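Long-range contacts in Galactose/lactose metabolism regulatory protein GAL80 (Saccharomyces cerevisiae, PDB 3BTV), which binds the transcriptional activator GAL4 and so blocks expression of the lactose/galactose metabolic genes in the absence of an inducing sugar: residues Cys130-Ala135 with Leu411-Glu416; Leu209-Phe214 with Ser417-Asn422. The protein carries 1 engineered substitution. All coordinates share one frame; numbering follows the deposited sequence.

Contact 1: residues Cys130-Ala135 with Leu411-Glu416; sequences CSLDQA and LHRLIE
At C130 the chain turns into helix 132-143, and Q134 folds back to accept the C130 backbone N-H at 3.0 Å from N to OE1, with the donor above the carbonyl plane. S131 is the N-cap: its OG takes the N-H of Q134 in a nearly straight bond (170°), which fixes the first helical turn. L132 then supplies most of the first segment's share. With CG anti to its backbone N (chi1 176°), its two methyls divide the work: CD1 sits 3.8 Å from CG of R413 and also nears CB of H412, while CD2 lies 3.8 Å from CG of E416, the two side chains crossing at about a right angle. Three residues on, A135 sets its CB over one face of the H412 imidazole, 4.0 Å from the ring centroid and 28° off the normal, a CH-pi contact. The charged groups turn elsewhere, R413 NH1 to I433 O and E416 OE2 to K420, so only aliphatic stems meet L132. Between 130-135 and 411-416 cohesion is therefore apolar plus one CH-pi contact, with weak polar links at the border: H412 NE2 to A129 N, and a long ion pair from R413 to E136.

Contact 2: residues Leu209-Phe214 with Ser417-Asn422; sequences LVTTTF and SVYKSN
V210 and Y419 reach toward each other tip to tip, the valine against the phenolic end of the tyrosine. Y419 leaves its helix with CG beside the backbone N (chi1 -80°), and although its CB does not point at helix 209-225, the ring carries its far end there. CG2 of V210 lies 3.5 Å from Y419 OH and 3.9 Å from Y419 CZ. This methyl approaches the ring obliquely. The side chain of T211 stands at the edge of the same ring, its OG1 4.4 Å from Y419 CE1; that hydroxyl is hydrogen-bonded to D208 OD2.

The other branch of V210, CG1, lies anti to the backbone N (chi1 -177°) and meets CG1 of V418 at 3.8 Å, again tip to tip. V418 also has CG1 anti to N, which leaves CG2 for F214: that methyl is 3.9 Å from F214 CE2, approaching the ring obliquely. V418 thus serves two partners with two separate methyls. In helix 209-225, F214 N bonds to L209 O at 3.0 Å, an i to i+5 link that makes 209-214 a wider, pi-type turn, and V210 O lies in the plane of the F214 ring at its edge.

The local axes approach to 11.2 Å at 139° between their N-to-C directions, a wide, obliquely antiparallel spacing bridged by side chains alone. F214 and V418 also touch strand 264-271, and V418, Y419 and S421 touch strand 229-237: helices packed on one face of a mixed, largely antiparallel sheet, consistent with the C-terminal domain of GFO/IDH/MocA-type proteins.

Overall arrangement
Helix 405-424 carries the second segment of both contacts, 411-416 and then 417-422, and their centres are about 10 Å apart. Contact 1 joins this helix to the Rossmann domain, whereas contact 2 joins it to helix 209-225 of the C-terminal domain, so one helix bridges the two. I415 makes the direct connection: its CD1 lies 3.5 Å from V210 O and 3.9 Å from F214 CD2, and its CG2 is 3.8 Å from T211 OG1. W126 supplies a second link, its ring meeting H412 while its NE1 bonds to T211 O. Both centres lie about 14 Å from the centre of the chain, on the same side.

Contact 1: residues Cys130-Ala135 with Leu411-Glu416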
loop_
_atom_site.group_PDB
_atom_site.type_symbol
_atom_site.label_atom_id
_atom_site.label_comp_id
_atom_site.label_asym_id
_atom_site.label_seq_id
_atom_site.Cartn_x
_atom_site.Cartn_y
_atom_site.Cartn_z
ATOM N N CYS B 130 16.386 19.278 -12.280
ATOM C CA CYS B 130 14.958 19.245 -12.617
ATOM C C CYS B 130 14.559 18.094 -13.526
ATOM O O CYS B 130 13.371 17.864 -13.753
ATOM C CB CYS B 130 14.557 20.558 -13.293
ATOM S SG CYS B 130 14.740 21.967 -12.202
ATOM N N SER B 131 15.548 17.389 -14.066
ATOM C CA SER B 131 15.286 16.253 -14.945
ATOM C C SER B 131 16.478 15.313 -14.935
ATOM O O SER B 131 17.586 15.710 -14.565
ATOM C CB SER B 131 15.040 16.729 -16.374
ATOM O OG SER B 131 16.230 17.294 -16.921
ATOM N N LEU B 132 16.245 14.069 -15.337
ATOM C CA LEU B 132 17.317 13.086 -15.430
ATOM C C LEU B 132 18.374 13.598 -16.421
ATOM O O LEU B 132 19.584 13.535 -16.167
ATOM C CB LEU B 132 16.744 11.727 -15.859
ATOM C CG LEU B 132 17.747 10.597 -16.087
ATOM C CD1 LEU B 132 18.621 10.411 -14.864
ATOM C CD2 LEU B 132 17.049 9.313 -16.454
ATOM N N ASP B 133 17.911 14.140 -17.539
ATOM C CA ASP B 133 18.818 14.732 -18.526
ATOM C C ASP B 133 19.783 15.731 -17.896
ATOM O O ASP B 133 21.000 15.612 -18.053
ATOM C CB ASP B 133 18.033 15.406 -19.649
ATOM C CG ASP B 133 17.493 14.413 -20.658
ATOM O OD1 ASP B 133 17.993 13.267 -20.692
ATOM O OD2 ASP B 133 16.574 14.776 -21.420
ATOM N N GLN B 134 19.239 16.716 -17.184
ATOM C CA GLN B 134 20.062 17.677 -16.452
ATOM C C GLN B 134 20.987 16.981 -15.463
ATOM O O GLN B 134 22.159 17.340 -15.347
ATOM C CB GLN B 134 19.182 18.660 -15.672
ATOM C CG GLN B 134 18.701 19.869 -16.456
ATOM C CD GLN B 134 18.132 20.968 -15.559
ATOM O OE1 GLN B 134 17.989 20.797 -14.341
ATOM N NE2 GLN B 134 17.816 22.107 -16.161
ATOM N N ALA B 135 20.448 16.005 -14.726
ATOM C CA ALA B 135 21.230 15.330 -13.687
ATOM C C ALA B 135 22.455 14.643 -14.297
ATOM O O ALA B 135 23.572 14.745 -13.781
ATOM C CB ALA B 135 20.361 14.321 -12.913
ATOM N N LEU B 411 19.138 7.710 -7.975
ATOM C CA LEU B 411 17.829 8.089 -7.458
ATOM C C LEU B 411 17.016 8.802 -8.546
ATOM O O LEU B 411 15.820 8.533 -8.734
ATOM C CB LEU B 411 17.992 8.994 -6.232
ATOM C CG LEU B 411 16.714 9.352 -5.467
ATOM C CD1 LEU B 411 15.884 8.116 -5.184
ATOM C CD2 LEU B 411 17.071 10.077 -4.159
ATOM N N HIS B 412 17.669 9.707 -9.274
ATOM C CA HIS B 412 16.999 10.366 -10.388
ATOM C C HIS B 412 16.479 9.359 -11.418
ATOM O O HIS B 412 15.393 9.538 -11.961
ATOM C CB HIS B 412 17.909 11.383 -11.072
ATOM C CG HIS B 412 17.755 12.773 -10.546
ATOM N ND1 HIS B 412 16.595 13.501 -10.700
ATOM C CD2 HIS B 412 18.613 13.570 -9.866
ATOM C CE1 HIS B 412 16.742 14.683 -10.131
ATOM N NE2 HIS B 412 17.956 14.750 -9.614
ATOM N N ARG B 413 17.260 8.319 -11.694
ATOM C CA ARG B 413 16.823 7.294 -12.645
ATOM C C ARG B 413 15.581 6.613 -12.135
ATOM O O ARG B 413 14.683 6.272 -12.910
ATOM C CB ARG B 413 17.922 6.263 -12.885
ATOM C CG ARG B 413 19.105 6.816 -13.682
ATOM C CD ARG B 413 20.235 5.803 -13.829
ATOM N NE ARG B 413 21.306 6.325 -14.676
ATOM C CZ ARG B 413 22.440 5.683 -14.953
ATOM N NH1 ARG B 413 22.676 4.475 -14.449
ATOM N NH2 ARG B 413 23.341 6.254 -15.744
ATOM N N LEU B 414 15.522 6.416 -10.819
ATOM C CA LEU B 414 14.351 5.799 -10.222
ATOM C C LEU B 414 13.139 6.728 -10.306
ATOM O O LEU B 414 12.034 6.291 -10.626
ATOM C CB LEU B 414 14.622 5.398 -8.759
ATOM C CG LEU B 414 13.468 4.686 -8.052
ATOM C CD1 LEU B 414 13.089 3.405 -8.779
ATOM C CD2 LEU B 414 13.815 4.395 -6.555
ATOM N N ILE B 415 13.344 8.002 -10.005
ATOM C CA ILE B 415 12.260 8.968 -10.087
ATOM C C ILE B 415 11.780 9.085 -11.534
ATOM O O ILE B 415 10.577 9.107 -11.810
ATOM C CB ILE B 415 12.705 10.355 -9.620
ATOM C CG1 ILE B 415 13.037 10.342 -8.115
ATOM C CG2 ILE B 415 11.613 11.359 -9.908
ATOM C CD1 ILE B 415 11.922 9.797 -7.250
ATOM N N GLU B 416 12.725 9.160 -12.459
ATOM C CA GLU B 416 12.359 9.206 -13.876
ATOM C C GLU B 416 11.465 8.021 -14.199
ATOM O O GLU B 416 10.430 8.176 -14.842
ATOM C CB GLU B 416 13.601 9.214 -14.763
ATOM C CG GLU B 416 13.299 9.216 -16.267
ATOM C CD GLU B 416 12.210 10.204 -16.658
ATOM O OE1 GLU B 416 12.069 11.248 -15.986
ATOM O OE2 GLU B 416 11.493 9.934 -17.647
#

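Contact 2: residues Leu209-Phe214 with Ser417-Asn422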
loop_
_atom_site.group_PDB
_atom_site.type_symbol
_atom_site.label_atom_id
_atom_site.label_comp_id
_atom_site.label_asym_id
_atom_site.label_seq_id
_atom_site.Cartn_x
_atom_site.Cartn_y
_atom_site.Cartn_z
ATOM N N LEU B 209 6.116 16.082 -4.901
ATOM C CA LEU B 209 5.824 14.948 -4.027
ATOM C C LEU B 209 6.682 13.736 -4.367
ATOM O O LEU B 209 7.143 13.015 -3.485
ATOM C CB LEU B 209 4.346 14.563 -4.145
ATOM C CG LEU B 209 3.921 13.370 -3.280
ATOM C CD1 LEU B 209 4.152 13.714 -1.804
ATOM C CD2 LEU B 209 2.474 12.978 -3.519
ATOM N N VAL B 210 6.876 13.494 -5.655
ATOM C CA VAL B 210 7.602 12.309 -6.071
ATOM C C VAL B 210 9.107 12.503 -5.933
ATOM O O VAL B 210 9.803 11.737 -5.244
ATOM C CB VAL B 210 7.256 11.929 -7.505
ATOM C CG1 VAL B 210 7.965 10.641 -7.882
ATOM C CG2 VAL B 210 5.752 11.764 -7.638
ATOM N N THR B 211 9.596 13.550 -6.579
ATOM C CA THR B 211 11.017 13.820 -6.635
ATOM C C THR B 211 11.592 14.025 -5.249
ATOM O O THR B 211 12.680 13.544 -4.930
ATOM C CB THR B 211 11.291 15.090 -7.464
ATOM O OG1 THR B 211 10.750 14.918 -8.783
ATOM C CG2 THR B 211 12.782 15.355 -7.545
ATOM N N THR B 212 10.855 14.743 -4.417
ATOM C CA THR B 212 11.415 15.202 -3.161
ATOM C C THR B 212 11.063 14.283 -2.001
ATOM O O THR B 212 11.939 13.637 -1.425
ATOM C CB THR B 212 10.968 16.641 -2.858
ATOM O OG1 THR B 212 11.131 17.439 -4.038
ATOM C CG2 THR B 212 11.796 17.243 -1.707
ATOM N N THR B 213 9.781 14.216 -1.671
ATOM C CA THR B 213 9.328 13.488 -0.497
ATOM C C THR B 213 9.507 11.988 -0.669
ATOM O O THR B 213 10.133 11.334 0.144
ATOM C CB THR B 213 7.854 13.775 -0.196
ATOM O OG1 THR B 213 7.647 15.188 -0.184
ATOM C CG2 THR B 213 7.466 13.193 1.167
ATOM N N PHE B 214 8.957 11.455 -1.750
ATOM C CA PHE B 214 9.183 10.067 -2.087
ATOM C C PHE B 214 10.668 9.788 -2.333
ATOM O O PHE B 214 11.181 8.746 -1.925
ATOM C CB PHE B 214 8.342 9.683 -3.298
ATOM C CG PHE B 214 8.601 8.292 -3.794
ATOM C CD1 PHE B 214 8.081 7.199 -3.130
ATOM C CD2 PHE B 214 9.371 8.082 -4.916
ATOM C CE1 PHE B 214 8.321 5.930 -3.584
ATOM C CE2 PHE B 214 9.615 6.806 -5.378
ATOM C CZ PHE B 214 9.091 5.736 -4.716
ATOM N N SER B 417 11.845 6.844 -13.707
ATOM C CA SER B 417 11.086 5.619 -13.956
ATOM C C SER B 417 9.706 5.604 -13.319
ATOM O O SER B 417 8.764 5.059 -13.894
ATOM C CB SER B 417 11.875 4.401 -13.499
ATOM O OG SER B 417 13.139 4.396 -14.135
ATOM N N VAL B 418 9.571 6.179 -12.126
ATOM C CA VAL B 418 8.241 6.308 -11.541
ATOM C C VAL B 418 7.299 7.045 -12.524
ATOM O O VAL B 418 6.198 6.571 -12.832
ATOM C CB VAL B 418 8.273 7.023 -10.178
ATOM C CG1 VAL B 418 6.894 7.497 -9.810
ATOM C CG2 VAL B 418 8.816 6.070 -9.078
ATOM N N TYR B 419 7.744 8.193 -13.026
ATOM C CA TYR B 419 6.950 8.951 -13.993
ATOM C C TYR B 419 6.708 8.203 -15.316
ATOM O O TYR B 419 5.632 8.319 -15.893
ATOM C CB TYR B 419 7.572 10.328 -14.254
ATOM C CG TYR B 419 7.255 11.334 -13.175
ATOM C CD1 TYR B 419 8.237 11.783 -12.311
ATOM C CD2 TYR B 419 5.965 11.821 -13.012
ATOM C CE1 TYR B 419 7.953 12.693 -11.319
ATOM C CE2 TYR B 419 5.670 12.733 -12.025
ATOM C CZ TYR B 419 6.675 13.168 -11.180
ATOM O OH TYR B 419 6.398 14.080 -10.191
ATOM N N LYS B 420 7.698 7.441 -15.785
ATOM C CA LYS B 420 7.521 6.643 -17.003
ATOM C C LYS B 420 6.432 5.613 -16.797
ATOM O O LYS B 420 5.535 5.488 -17.627
ATOM C CB LYS B 420 8.804 5.918 -17.412
ATOM C CG LYS B 420 9.715 6.673 -18.344
ATOM C CD LYS B 420 10.777 5.745 -18.913
ATOM C CE LYS B 420 12.093 6.485 -19.114
ATOM N NZ LYS B 420 11.905 7.831 -19.730
ATOM N N SER B 421 6.529 4.876 -15.687
ATOM C CA SER B 421 5.567 3.850 -15.346
ATOM C C SER B 421 4.141 4.363 -15.396
ATOM O O SER B 421 3.256 3.710 -15.938
ATOM C CB SER B 421 5.844 3.300 -13.925
ATOM O OG SER B 421 4.834 2.379 -13.595
ATOM N N ASN B 422 3.919 5.517 -14.782
ATOM C CA ASN B 422 2.616 6.157 -14.797
ATOM C C ASN B 422 2.148 6.497 -16.232
ATOM O O ASN B 422 1.007 6.238 -16.612
ATOM C CB ASN B 422 2.673 7.442 -13.968
ATOM C CG ASN B 422 1.351 8.173 -13.948
ATOM O OD1 ASN B 422 0.353 7.649 -13.467
ATOM N ND2 ASN B 422 1.335 9.391 -14.477
#